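Local coordinates for yeast glycogen phosphorylase (Saccharomyces cerevisiae, PDB 1YGP), which belongs to the carbohydrate phosphorylase family, two-domain enzymes of the GT-B clan, and carries a bound pyridoxal-5'-phosphate, at residues 624-629 with 646-650; 671-675 with 689-693; 438-442 with 500-504. Residues are numbered along the deposited sequence.

Contact 1. Residues 624-629 with 646-650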
loop_
_atom_site.group_PDB
_atom_site.type_symbol
_atom_site.label_atom_id
_atom_site.label_comp_id
_atom_site.label_asym_id
_atom_site.label_seq_id
_atom_site.Cartn_x
_atom_site.Cartn_y
_atom_site.Cartn_z
ATOM N N TYR A 624 -48.223 -3.709 10.954
ATOM C CA TYR A 624 -49.459 -4.150 11.597
ATOM C C TYR A 624 -49.632 -3.483 12.956
ATOM O O TYR A 624 -50.660 -2.839 13.178
ATOM C CB TYR A 624 -49.493 -5.684 11.804
ATOM C CG TYR A 624 -50.672 -6.116 12.686
ATOM C CD1 TYR A 624 -51.964 -6.192 12.155
ATOM C CD2 TYR A 624 -50.464 -6.331 14.059
ATOM C CE1 TYR A 624 -53.039 -6.464 13.000
ATOM C CE2 TYR A 624 -51.534 -6.598 14.905
ATOM C CZ TYR A 624 -52.816 -6.662 14.368
ATOM O OH TYR A 624 -53.876 -6.938 15.212
ATOM N N ARG A 625 -48.675 -3.622 13.867
ATOM C CA ARG A 625 -48.779 -3.019 15.173
ATOM C C ARG A 625 -49.033 -1.530 14.998
ATOM O O ARG A 625 -50.037 -1.066 15.527
ATOM C CB ARG A 625 -47.489 -3.261 15.945
ATOM C CG ARG A 625 -47.465 -2.582 17.314
ATOM C CD ARG A 625 -46.083 -2.634 17.922
ATOM N NE ARG A 625 -45.973 -3.620 18.983
ATOM C CZ ARG A 625 -45.648 -3.223 20.219
ATOM N NH1 ARG A 625 -45.435 -1.922 20.502
ATOM N NH2 ARG A 625 -45.475 -4.133 21.174
ATOM N N TYR A 626 -48.252 -0.792 14.205
ATOM C CA TYR A 626 -48.442 0.643 13.999
ATOM C C TYR A 626 -49.870 0.999 13.554
ATOM O O TYR A 626 -50.514 1.908 14.094
ATOM C CB TYR A 626 -47.451 1.141 12.952
ATOM C CG TYR A 626 -47.578 2.620 12.647
ATOM C CD1 TYR A 626 -47.288 3.560 13.641
ATOM C CD2 TYR A 626 -47.944 3.037 11.363
ATOM C CE1 TYR A 626 -47.354 4.926 13.347
ATOM C CE2 TYR A 626 -48.010 4.400 11.063
ATOM C CZ TYR A 626 -47.711 5.337 12.057
ATOM O OH TYR A 626 -47.736 6.689 11.759
ATOM N N LEU A 627 -50.387 0.265 12.574
ATOM C CA LEU A 627 -51.741 0.466 12.091
ATOM C C LEU A 627 -52.773 0.227 13.189
ATOM O O LEU A 627 -53.740 0.982 13.328
ATOM C CB LEU A 627 -51.964 -0.469 10.911
ATOM C CG LEU A 627 -52.189 0.159 9.546
ATOM C CD1 LEU A 627 -51.448 1.487 9.367
ATOM C CD2 LEU A 627 -51.760 -0.887 8.543
ATOM N N ALA A 628 -52.541 -0.777 14.018
ATOM C CA ALA A 628 -53.412 -1.063 15.129
ATOM C C ALA A 628 -53.356 0.062 16.171
ATOM O O ALA A 628 -54.389 0.518 16.665
ATOM C CB ALA A 628 -52.974 -2.375 15.742
ATOM N N MET A 629 -52.175 0.602 16.469
ATOM C CA MET A 629 -51.995 1.665 17.449
ATOM C C MET A 629 -52.735 2.920 17.044
ATOM O O MET A 629 -53.513 3.500 17.797
ATOM C CB MET A 629 -50.558 2.083 17.595
ATOM C CG MET A 629 -49.542 1.031 17.922
ATOM S SD MET A 629 -47.976 1.911 18.092
ATOM C CE MET A 629 -47.812 1.686 19.839
ATOM N N TYR A 646 -49.923 -2.091 23.378
ATOM C CA TYR A 646 -48.768 -2.167 22.503
ATOM C C TYR A 646 -47.712 -1.358 23.223
ATOM O O TYR A 646 -47.632 -0.138 23.065
ATOM C CB TYR A 646 -49.059 -1.537 21.131
ATOM C CG TYR A 646 -50.193 -2.207 20.387
ATOM C CD1 TYR A 646 -50.004 -3.486 19.870
ATOM C CD2 TYR A 646 -51.431 -1.573 20.263
ATOM C CE1 TYR A 646 -51.053 -4.143 19.233
ATOM C CE2 TYR A 646 -52.486 -2.227 19.626
ATOM C CZ TYR A 646 -52.287 -3.512 19.117
ATOM O OH TYR A 646 -53.323 -4.185 18.493
ATOM N N PRO A 647 -46.904 -1.945 24.088
ATOM C CA PRO A 647 -45.935 -1.189 24.851
ATOM C C PRO A 647 -44.663 -0.848 24.059
ATOM O O PRO A 647 -44.332 -1.500 23.065
ATOM C CB PRO A 647 -45.726 -2.075 26.063
ATOM C CG PRO A 647 -46.765 -3.176 25.980
ATOM C CD PRO A 647 -46.939 -3.338 24.490
ATOM N N ARG A 648 -43.916 0.116 24.623
ATOM C CA ARG A 648 -42.664 0.691 24.130
ATOM C C ARG A 648 -41.577 -0.291 23.673
ATOM O O ARG A 648 -41.028 -1.085 24.460
ATOM C CB ARG A 648 -42.188 1.605 25.247
ATOM C CG ARG A 648 -41.059 2.537 24.883
ATOM C CD ARG A 648 -40.952 3.676 25.889
ATOM N NE ARG A 648 -41.784 4.812 25.510
ATOM C CZ ARG A 648 -42.912 5.143 26.148
ATOM N NH1 ARG A 648 -43.370 4.447 27.199
ATOM N NH2 ARG A 648 -43.599 6.195 25.699
ATOM N N LYS A 649 -41.260 -0.170 22.382
ATOM C CA LYS A 649 -40.412 -1.089 21.642
ATOM C C LYS A 649 -39.545 -0.281 20.683
ATOM O O LYS A 649 -39.896 0.842 20.300
ATOM C CB LYS A 649 -41.311 -2.026 20.849
ATOM C CG LYS A 649 -40.803 -3.325 20.253
ATOM C CD LYS A 649 -41.875 -3.759 19.273
ATOM C CE LYS A 649 -41.826 -5.241 18.859
ATOM N NZ LYS A 649 -42.239 -6.178 19.898
ATOM N N VAL A 650 -38.394 -0.834 20.304
ATOM C CA VAL A 650 -37.491 -0.291 19.296
ATOM C C VAL A 650 -37.114 -1.517 18.480
ATOM O O VAL A 650 -36.571 -2.501 19.019
ATOM C CB VAL A 650 -36.166 0.292 19.868
ATOM C CG1 VAL A 650 -35.307 0.774 18.721
ATOM C CG2 VAL A 650 -36.402 1.482 20.741
#
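Arg625 reaches out of helix 615-634 with chi1 and chi2 both t, which carries its guanidinium to the backbone of 646-650. Arg625 NH1 donates a hydrogen bond to Pro647 O at 2.8 Å and 163°, near the plane of the guanidinium; Arg625 NH2 adds a weak one to Pro647 O at 3.4 Å. Tyr646 CB lies over one guanidinium face and Lys649 CD over the opposite one. Arg625 NH2 and Lys649 NZ come within 4.0 Å despite their like charge; Asp835 of helix 820-840 helps to offset it through a salt bridge with Arg625. The m rotamer of Tyr646 sends its ring across the helix, roughly at right angles to its axis, with Tyr646 CZ 3.6 Å from Ala628 CB, while Met629, also m, brings CE to 3.7 Å from Tyr646 CB. Tyr646 has just left helix 639-645, and strand 649-654 follows, so Arg625 ties the turn entering a parallel strand to a helix of the Rossmann-like domain, as expected in a GT-B fold.

Contact 2. Residues 671-675 with 689-693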
loop_
_atom_site.group_PDB
_atom_site.type_symbol
_atom_site.label_atom_id
_atom_site.label_comp_id
_atom_site.label_asym_id
_atom_site.label_seq_id
_atom_site.Cartn_x
_atom_site.Cartn_y
_atom_site.Cartn_z
ATOM N N ILE A 671 -37.977 -0.875 5.056
ATOM C CA ILE A 671 -37.690 -0.701 6.482
ATOM C C ILE A 671 -37.443 0.777 6.739
ATOM O O ILE A 671 -38.001 1.357 7.676
ATOM C CB ILE A 671 -36.445 -1.495 6.906
ATOM C CG1 ILE A 671 -36.645 -2.987 6.698
ATOM C CG2 ILE A 671 -36.196 -1.264 8.379
ATOM C CD1 ILE A 671 -35.366 -3.876 6.741
ATOM N N ASN A 672 -36.684 1.415 5.849
ATOM C CA ASN A 672 -36.355 2.833 5.968
ATOM C C ASN A 672 -37.554 3.756 5.848
ATOM O O ASN A 672 -37.668 4.762 6.554
ATOM C CB ASN A 672 -35.313 3.197 4.917
ATOM C CG ASN A 672 -33.942 2.657 5.299
ATOM O OD1 ASN A 672 -33.469 2.876 6.416
ATOM N ND2 ASN A 672 -33.247 1.949 4.417
ATOM N N CYS A 673 -38.494 3.378 5.004
ATOM C CA CYS A 673 -39.736 4.101 4.887
ATOM C C CYS A 673 -40.590 3.977 6.161
ATOM O O CYS A 673 -41.098 4.975 6.713
ATOM C CB CYS A 673 -40.486 3.566 3.693
ATOM S SG CYS A 673 -39.607 3.878 2.138
ATOM N N VAL A 674 -40.766 2.751 6.679
ATOM C CA VAL A 674 -41.520 2.532 7.905
ATOM C C VAL A 674 -40.896 3.404 8.985
ATOM O O VAL A 674 -41.606 4.173 9.626
ATOM C CB VAL A 674 -41.443 1.051 8.302
ATOM C CG1 VAL A 674 -42.074 0.813 9.673
ATOM C CG2 VAL A 674 -42.172 0.238 7.253
ATOM N N ALA A 675 -39.568 3.375 9.124
ATOM C CA ALA A 675 -38.874 4.170 10.121
ATOM C C ALA A 675 -39.142 5.648 9.954
ATOM O O ALA A 675 -39.346 6.337 10.954
ATOM C CB ALA A 675 -37.374 3.965 10.037
ATOM N N LYS A 689 -40.277 2.843 17.728
ATOM C CA LYS A 689 -39.224 3.385 16.859
ATOM C C LYS A 689 -38.671 2.248 16.002
ATOM O O LYS A 689 -38.633 1.091 16.444
ATOM C CB LYS A 689 -38.057 3.949 17.656
ATOM C CG LYS A 689 -38.387 5.152 18.529
ATOM C CD LYS A 689 -38.645 6.360 17.651
ATOM C CE LYS A 689 -39.241 7.534 18.406
ATOM N NZ LYS A 689 -38.366 7.962 19.481
ATOM N N VAL A 690 -38.240 2.502 14.776
ATOM C CA VAL A 690 -37.640 1.496 13.900
ATOM C C VAL A 690 -36.289 2.121 13.586
ATOM O O VAL A 690 -36.223 3.320 13.294
ATOM C CB VAL A 690 -38.427 1.309 12.581
ATOM C CG1 VAL A 690 -37.728 0.341 11.638
ATOM C CG2 VAL A 690 -39.794 0.774 12.920
ATOM N N VAL A 691 -35.187 1.388 13.634
ATOM C CA VAL A 691 -33.863 1.939 13.380
ATOM C C VAL A 691 -33.175 0.951 12.440
ATOM O O VAL A 691 -33.403 -0.259 12.568
ATOM C CB VAL A 691 -33.135 2.058 14.743
ATOM C CG1 VAL A 691 -31.676 2.373 14.509
ATOM C CG2 VAL A 691 -33.746 3.164 15.600
ATOM N N PHE A 692 -32.375 1.385 11.472
ATOM C CA PHE A 692 -31.632 0.458 10.628
ATOM C C PHE A 692 -30.150 0.772 10.806
ATOM O O PHE A 692 -29.780 1.919 10.575
ATOM C CB PHE A 692 -32.005 0.639 9.164
ATOM C CG PHE A 692 -31.298 -0.335 8.225
ATOM C CD1 PHE A 692 -30.062 -0.017 7.669
ATOM C CD2 PHE A 692 -31.900 -1.552 7.904
ATOM C CE1 PHE A 692 -29.444 -0.914 6.804
ATOM C CE2 PHE A 692 -31.282 -2.447 7.038
ATOM C CZ PHE A 692 -30.049 -2.125 6.489
ATOM N N VAL A 693 -29.241 -0.124 11.192
ATOM C CA VAL A 693 -27.830 0.205 11.295
ATOM C C VAL A 693 -27.059 -0.121 10.017
ATOM O O VAL A 693 -26.987 -1.269 9.540
ATOM C CB VAL A 693 -27.295 -0.541 12.489
ATOM C CG1 VAL A 693 -25.776 -0.441 12.584
ATOM C CG2 VAL A 693 -27.964 0.072 13.724
#
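Strand 689-693 packs against helix 671-675 with the axes of the short segments 7.7 Å apart at closest approach and their N-to-C directions at 141°, nearer antiparallel than parallel. Lys689 opens the segment with its CA-to-CB bond pointing away from the helix, and its NZ is hydrogen-bonded to Ile591 O. Val690 is the first to point toward the helix. Its CG1 sits 3.9 Å from Ile671 CG2 and its CG2 4.0 Å from Val674 CG1, so the two methyls meet residues almost one turn apart. The backbones come closest here, with CA of Val690 4.8 Å from CA of Ala675: the small alanine lets its CB lie 3.8 Å from Val690 CB and 3.5 Å from Val690 O. That carbonyl also accepts a hydrogen bond from Asn679 ND2. Val691 turns away again, following the alternation of an extended strand. Phe692 returns to the helix side, where its CD2 is 4.3 Å from Ile671 CG2 and its CB 3.8 Å from Asn672 OD1; the side-chain ND2 of Asn672 is hydrogen-bonded to Gly203 O, and Phe692 also touches Ile200 of strand 197-201. These elements belong to the beta-alpha-beta unit of strand 649-654, helix 662-678 and strand 688-693. Between the two segments the chemistry is almost wholly apolar: branched aliphatic side chains, an alanine and a phenylalanine meet by van der Waals contact, so shape and the burial of carbon surface hold these segments together, with Asn679 adding a polar tie just beyond the helix.

Contact 3. Residues 438-442 with 500-504. Unlike the reference sequence in segment 438-442: Glu440 (reference Gln).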
loop_
_atom_site.group_PDB
_atom_site.type_symbol
_atom_site.label_atom_id
_atom_site.label_comp_id
_atom_site.label_asym_id
_atom_site.label_seq_id
_atom_site.Cartn_x
_atom_site.Cartn_y
_atom_site.Cartn_z
ATOM N N PHE A 438 -14.030 -44.251 -9.107
ATOM C CA PHE A 438 -15.108 -44.197 -8.113
ATOM C C PHE A 438 -16.326 -44.910 -8.677
ATOM O O PHE A 438 -16.885 -45.785 -8.020
ATOM C CB PHE A 438 -15.455 -42.729 -7.784
ATOM C CG PHE A 438 -16.736 -42.545 -6.992
ATOM C CD1 PHE A 438 -16.856 -43.022 -5.684
ATOM C CD2 PHE A 438 -17.818 -41.895 -7.585
ATOM C CE1 PHE A 438 -18.057 -42.852 -4.978
ATOM C CE2 PHE A 438 -19.022 -41.726 -6.878
ATOM C CZ PHE A 438 -19.143 -42.206 -5.574
ATOM N N LEU A 439 -16.712 -44.603 -9.909
ATOM C CA LEU A 439 -17.858 -45.225 -10.520
ATOM C C LEU A 439 -17.646 -46.725 -10.767
ATOM O O LEU A 439 -18.598 -47.517 -10.718
ATOM C CB LEU A 439 -18.122 -44.416 -11.767
ATOM C CG LEU A 439 -19.462 -43.719 -11.796
ATOM C CD1 LEU A 439 -19.839 -43.066 -10.479
ATOM C CD2 LEU A 439 -19.356 -42.655 -12.825
ATOM N N GLU A 440 -16.407 -47.183 -10.963
ATOM C CA GLU A 440 -16.128 -48.609 -11.023
ATOM C C GLU A 440 -16.440 -49.169 -9.653
ATOM O O GLU A 440 -17.291 -50.049 -9.528
ATOM C CB GLU A 440 -14.681 -48.927 -11.309
ATOM C CG GLU A 440 -14.331 -48.931 -12.776
ATOM C CD GLU A 440 -12.912 -49.418 -13.072
ATOM O OE1 GLU A 440 -12.160 -49.767 -12.149
ATOM O OE2 GLU A 440 -12.552 -49.447 -14.253
ATOM N N ASP A 441 -15.850 -48.625 -8.598
ATOM C CA ASP A 441 -16.105 -49.095 -7.255
ATOM C C ASP A 441 -17.583 -49.163 -6.912
ATOM O O ASP A 441 -18.020 -50.083 -6.219
ATOM C CB ASP A 441 -15.396 -48.185 -6.293
ATOM C CG ASP A 441 -13.898 -48.415 -6.258
ATOM O OD1 ASP A 441 -13.271 -48.567 -7.312
ATOM O OD2 ASP A 441 -13.362 -48.438 -5.149
ATOM N N VAL A 442 -18.375 -48.236 -7.451
ATOM C CA VAL A 442 -19.795 -48.238 -7.190
ATOM C C VAL A 442 -20.376 -49.405 -7.941
ATOM O O VAL A 442 -21.136 -50.171 -7.339
ATOM C CB VAL A 442 -20.490 -46.946 -7.658
ATOM C CG1 VAL A 442 -21.966 -46.989 -7.286
ATOM C CG2 VAL A 442 -19.917 -45.749 -6.933
ATOM N N PHE A 500 -24.207 -41.411 -1.338
ATOM C CA PHE A 500 -22.848 -41.460 -0.822
ATOM C C PHE A 500 -22.856 -42.182 0.508
ATOM O O PHE A 500 -21.900 -42.905 0.805
ATOM C CB PHE A 500 -22.281 -40.055 -0.647
ATOM C CG PHE A 500 -21.888 -39.481 -1.998
ATOM C CD1 PHE A 500 -20.669 -39.835 -2.574
ATOM C CD2 PHE A 500 -22.765 -38.653 -2.699
ATOM C CE1 PHE A 500 -20.342 -39.364 -3.854
ATOM C CE2 PHE A 500 -22.422 -38.192 -3.979
ATOM C CZ PHE A 500 -21.213 -38.546 -4.561
ATOM N N ILE A 501 -23.943 -42.084 1.293
ATOM C CA ILE A 501 -24.037 -42.824 2.548
ATOM C C ILE A 501 -24.174 -44.283 2.170
ATOM O O ILE A 501 -23.528 -45.096 2.818
ATOM C CB ILE A 501 -25.269 -42.546 3.420
ATOM C CG1 ILE A 501 -25.722 -41.110 3.413
ATOM C CG2 ILE A 501 -24.880 -42.953 4.823
ATOM C CD1 ILE A 501 -24.657 -40.093 3.789
ATOM N N LYS A 502 -24.958 -44.647 1.147
ATOM C CA LYS A 502 -25.122 -46.044 0.768
ATOM C C LYS A 502 -23.785 -46.661 0.427
ATOM O O LYS A 502 -23.428 -47.699 0.961
ATOM C CB LYS A 502 -26.015 -46.209 -0.458
ATOM N N PHE A 503 -23.007 -45.992 -0.411
ATOM C CA PHE A 503 -21.721 -46.504 -0.832
ATOM C C PHE A 503 -20.610 -46.442 0.219
ATOM O O PHE A 503 -19.755 -47.330 0.238
ATOM C CB PHE A 503 -21.327 -45.734 -2.098
ATOM C CG PHE A 503 -19.964 -46.122 -2.631
ATOM C CD1 PHE A 503 -19.780 -47.364 -3.232
ATOM C CD2 PHE A 503 -18.895 -45.241 -2.478
ATOM C CE1 PHE A 503 -18.508 -47.721 -3.674
ATOM C CE2 PHE A 503 -17.629 -45.613 -2.925
ATOM C CZ PHE A 503 -17.430 -46.851 -3.523
ATOM N N TYR A 504 -20.547 -45.400 1.052
ATOM C CA TYR A 504 -19.464 -45.264 2.021
ATOM C C TYR A 504 -19.780 -45.759 3.414
ATOM O O TYR A 504 -18.897 -46.165 4.171
ATOM C CB TYR A 504 -19.033 -43.806 2.151
ATOM C CG TYR A 504 -18.213 -43.338 0.973
ATOM C CD1 TYR A 504 -16.937 -43.847 0.790
ATOM C CD2 TYR A 504 -18.743 -42.429 0.071
ATOM C CE1 TYR A 504 -16.177 -43.454 -0.299
ATOM C CE2 TYR A 504 -17.991 -42.029 -1.032
ATOM C CZ TYR A 504 -16.706 -42.550 -1.208
ATOM O OH TYR A 504 -15.955 -42.181 -2.316
#
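Phe438 begins the segment by extending its ring, chi1 t, among three aromatic side chains of the facing helix. Its edge is directed to the face of Phe503 in an offset edge-to-face pair, centroids 5.3 Å apart and planes at 88°. Against Phe500 the planes are nearly parallel, at 8°, but slid apart, centroids at 5.8 Å, so that the rings barely overlap. Phe438 CE1 also lies 3.5 Å from Tyr504 OH. One turn on, Asp441 meets the Phe503 ring: its backbone O lies 3.5 Å from Phe503 CE1, at the ring edge, and its CB 3.7 Å from Phe503 CZ. Val442 finishes the segment with a CH-pi contact, CG2 standing 4.1 Å from the Phe503 ring centroid and over its face. The short segments cross at 73°, axes 11.7 Å apart, a gap bridged by the aromatic cluster. Helix 451-456 packs on Phe438, Val442 and Phe500, helix 470-477 on Phe438, Phe500 and Tyr504, and Phe509 of strand 509-511, an edge strand of the nine-stranded sheet, meets Phe500.

Contacts 1 and 2 are neighbours, their centres 14 Å apart, joined through adjacent strands of one parallel six-stranded sheet. Lys649 O and Lys689 N, 3.3 Å apart, probably form a hydrogen bond, and Val650 CG1 packs 4.2 Å from Val691 CG2. Helix 615-634 serves both: besides supplying segment 624-629, it sends Ile622 and Ile623 against contact 2. Contact 3 lies far off, its centre 57 Å from that of contact 1 and 53 Å from that of contact 2, and packs near the edge of the other, nine-stranded sheet. The Phe692 side chain of contact 2 lies about 13 Å from pyridoxal-5'-phosphate; shortly beyond its strand, Tyr696, Asn697 and Val698 line the pyridoxal-5'-phosphate pocket.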